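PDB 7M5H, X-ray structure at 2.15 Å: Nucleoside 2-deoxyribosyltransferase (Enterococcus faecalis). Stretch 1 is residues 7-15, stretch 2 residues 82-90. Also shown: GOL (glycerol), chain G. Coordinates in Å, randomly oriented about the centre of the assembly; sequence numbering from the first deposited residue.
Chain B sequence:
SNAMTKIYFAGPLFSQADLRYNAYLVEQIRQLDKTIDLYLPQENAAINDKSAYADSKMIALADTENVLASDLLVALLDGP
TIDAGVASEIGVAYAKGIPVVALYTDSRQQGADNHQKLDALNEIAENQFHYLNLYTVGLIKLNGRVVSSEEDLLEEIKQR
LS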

# COMPACT_ATOMS: atom_id res chain seq x y z
N ILE B 7 -20.87 -9.32 -16.68
CA ILE B 7 -20.08 -9.23 -15.46
C ILE B 7 -18.80 -8.46 -15.77
O ILE B 7 -18.12 -8.75 -16.76
CB ILE B 7 -19.75 -10.62 -14.89
CG1 ILE B 7 -21.03 -11.38 -14.54
CG2 ILE B 7 -18.84 -10.51 -13.68
CD1 ILE B 7 -20.78 -12.76 -13.98
N TYR B 8 -18.48 -7.49 -14.92
CA TYR B 8 -17.20 -6.80 -14.97
C TYR B 8 -16.30 -7.36 -13.88
O TYR B 8 -16.68 -7.37 -12.70
CB TYR B 8 -17.37 -5.29 -14.79
CG TYR B 8 -16.08 -4.51 -14.91
CD1 TYR B 8 -15.60 -4.11 -16.14
CD2 TYR B 8 -15.34 -4.19 -13.78
CE1 TYR B 8 -14.41 -3.40 -16.25
CE2 TYR B 8 -14.16 -3.48 -13.87
CZ TYR B 8 -13.70 -3.09 -15.11
OH TYR B 8 -12.52 -2.39 -15.22
N PHE B 9 -15.12 -7.84 -14.27
CA PHE B 9 -14.17 -8.43 -13.33
C PHE B 9 -13.18 -7.35 -12.91
O PHE B 9 -12.28 -6.99 -13.66
CB PHE B 9 -13.46 -9.62 -13.97
CG PHE B 9 -12.70 -10.47 -12.99
CD1 PHE B 9 -13.30 -11.55 -12.37
CD2 PHE B 9 -11.37 -10.18 -12.69
CE1 PHE B 9 -12.61 -12.33 -11.47
CE2 PHE B 9 -10.67 -10.96 -11.79
CZ PHE B 9 -11.29 -12.03 -11.18
N ALA B 10 -13.36 -6.84 -11.69
CA ALA B 10 -12.49 -5.81 -11.15
C ALA B 10 -11.37 -6.45 -10.33
O ALA B 10 -11.63 -7.32 -9.49
CB ALA B 10 -13.28 -4.83 -10.29
N GLY B 11 -10.14 -6.02 -10.58
CA GLY B 11 -8.99 -6.53 -9.87
C GLY B 11 -7.70 -6.04 -10.50
O GLY B 11 -7.65 -5.71 -11.69
N PRO B 12 -6.63 -5.98 -9.71
CA PRO B 12 -5.33 -5.64 -10.27
C PRO B 12 -4.92 -6.65 -11.33
O PRO B 12 -5.20 -7.85 -11.21
CB PRO B 12 -4.39 -5.67 -9.06
CG PRO B 12 -5.09 -6.52 -8.05
CD PRO B 12 -6.56 -6.26 -8.26
N LEU B 13 -4.26 -6.17 -12.37
CA LEU B 13 -3.95 -6.98 -13.55
C LEU B 13 -2.57 -6.63 -14.10
O LEU B 13 -2.34 -6.64 -15.31
CB LEU B 13 -5.01 -6.79 -14.63
CG LEU B 13 -5.17 -5.36 -15.18
CD1 LEU B 13 -5.41 -5.39 -16.68
CD2 LEU B 13 -6.28 -4.61 -14.47
N PHE B 14 -1.63 -6.34 -13.21
CA PHE B 14 -0.33 -5.82 -13.61
C PHE B 14 0.82 -6.78 -13.37
O PHE B 14 1.73 -6.87 -14.19
CB PHE B 14 -0.07 -4.49 -12.90
CG PHE B 14 -1.27 -3.59 -12.88
CD1 PHE B 14 -1.66 -2.92 -14.03
CD2 PHE B 14 -2.02 -3.43 -11.73
CE1 PHE B 14 -2.77 -2.09 -14.03
CE2 PHE B 14 -3.13 -2.60 -11.72
CZ PHE B 14 -3.51 -1.93 -12.87
N SER B 15 0.80 -7.52 -12.26
CA SER B 15 1.81 -8.54 -12.01
C SER B 15 1.38 -9.86 -12.63
O SER B 15 0.21 -10.08 -12.94
CB SER B 15 2.04 -8.72 -10.51
OG SER B 15 0.89 -9.27 -9.88
C1 GOL G . -9.39 -2.83 -13.03
O1 GOL G . -10.15 -3.43 -12.03
C2 GOL G . -8.72 -1.58 -12.42
O2 GOL G . -8.38 -0.65 -13.39
C3 GOL G . -7.48 -2.10 -11.66
O3 GOL G . -6.83 -0.98 -11.14
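Stretch 2 (82-90) IDAGVASEI

Stretch 2 is a short loop followed by a helix from Ala84 to Ile90 that runs on beyond the stretch. It lies across strand 7-10 and the loop after it: the axes of strand and helix approach to 9.8 Å, and their N-to-C directions differ by 146°, closer to antiparallel than to perpendicular. The register agrees, since Asp83 CA is 6.5 Å from Pro12 CA whereas Val86 CA, further along, is 5.8 Å from Ala10 CA.

Ile82, extended at phi/psi -64/131, makes no contact with stretch 1. Asp83 keeps a similar backbone (-55/132) and is the N-cap: its OD2 accepts from Val86 N at 3.0 Å, with an N-H...acceptor angle of 152°. Its CA-to-CB bond points toward stretch 1, and OD1 lies 4.0 Å from Pro12 CB and 4.1 Å from Phe14 CE2, near the plane of that ring, at its edge.

From Ala84 the phi/psi values are helical, and bonds such as Ala87 N to Asp83 O (2.8 Å) and Glu89 N to Gly85 O (2.9 Å) confirm the i to i-4 pattern. Ala84 is out of reach. Gly85 also makes no contact with stretch 1; an ideal CB there would clash with glycerol O3 at 2.4 Å.

Val86, with chi1 t, packs against the end of the strand: CG2 is 3.5 Å from Gly11 N and 4.1 Å from Pro12 CD, while CG1 is 4.3 Å from Ala10 CB. Ala87 and Ser88 are out of reach.

One turn after Gly85, the Glu89 CA-to-CB bond points toward stretch 1; chi1 is m, chi2 t. Its OE2 lies 2.6 Å from Tyr8 OH and its OE1 3.4 Å from Ala10 CB. Glycerol bridges the stretches, its O1 accepting from Gly11 N (3.0 Å) and donating to Glu89 OE1 (2.8 Å). Ile90 CG1 stays 6.0 Å from Ala10 CB.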

# COMPACT_ATOMS: atom_id res chain seq x y z
N ILE B 82 -6.54 -2.63 -0.63
CA ILE B 82 -7.43 -2.76 -1.77
C ILE B 82 -6.91 -1.87 -2.90
O ILE B 82 -6.57 -0.70 -2.68
CB ILE B 82 -8.87 -2.38 -1.38
CG1 ILE B 82 -9.38 -3.31 -0.28
CG2 ILE B 82 -9.79 -2.44 -2.60
CD1 ILE B 82 -10.73 -2.90 0.27
N ASP B 83 -6.81 -2.44 -4.10
CA ASP B 83 -6.33 -1.69 -5.25
C ASP B 83 -7.15 -0.42 -5.44
O ASP B 83 -8.38 -0.45 -5.41
CB ASP B 83 -6.41 -2.56 -6.51
CG ASP B 83 -5.95 -1.83 -7.76
OD1 ASP B 83 -4.73 -1.82 -8.02
OD2 ASP B 83 -6.81 -1.27 -8.47
N ALA B 84 -6.45 0.70 -5.63
CA ALA B 84 -7.11 2.00 -5.68
C ALA B 84 -8.10 2.08 -6.84
O ALA B 84 -9.18 2.66 -6.70
CB ALA B 84 -6.08 3.12 -5.79
N GLY B 85 -7.74 1.50 -7.99
CA GLY B 85 -8.68 1.47 -9.10
C GLY B 85 -9.91 0.64 -8.79
O GLY B 85 -11.04 1.03 -9.12
N VAL B 86 -9.72 -0.51 -8.15
CA VAL B 86 -10.85 -1.35 -7.75
C VAL B 86 -11.74 -0.61 -6.76
O VAL B 86 -12.97 -0.65 -6.86
CB VAL B 86 -10.35 -2.68 -7.17
CG1 VAL B 86 -11.51 -3.50 -6.60
CG2 VAL B 86 -9.61 -3.47 -8.23
N ALA B 87 -11.13 0.07 -5.79
CA ALA B 87 -11.90 0.83 -4.81
C ALA B 87 -12.74 1.91 -5.48
O ALA B 87 -13.90 2.12 -5.12
CB ALA B 87 -10.98 1.43 -3.76
N SER B 88 -12.16 2.60 -6.47
CA SER B 88 -12.92 3.62 -7.19
C SER B 88 -14.04 2.99 -8.02
O SER B 88 -15.15 3.53 -8.08
CB SER B 88 -11.99 4.44 -8.08
OG SER B 88 -11.12 5.25 -7.31
N GLU B 89 -13.75 1.86 -8.67
CA GLU B 89 -14.78 1.17 -9.44
C GLU B 89 -15.93 0.69 -8.56
O GLU B 89 -17.08 0.67 -9.00
CB GLU B 89 -14.17 0.01 -10.22
CG GLU B 89 -13.33 0.43 -11.41
CD GLU B 89 -12.57 -0.73 -12.04
OE1 GLU B 89 -12.28 -1.71 -11.33
OE2 GLU B 89 -12.27 -0.65 -13.25
N ILE B 90 -15.62 0.29 -7.32
CA ILE B 90 -16.68 -0.09 -6.39
C ILE B 90 -17.55 1.11 -6.06
O ILE B 90 -18.78 1.01 -5.99
CB ILE B 90 -16.06 -0.71 -5.12
CG1 ILE B 90 -15.48 -2.10 -5.43
CG2 ILE B 90 -17.09 -0.80 -4.00
CD1 ILE B 90 -14.70 -2.70 -4.28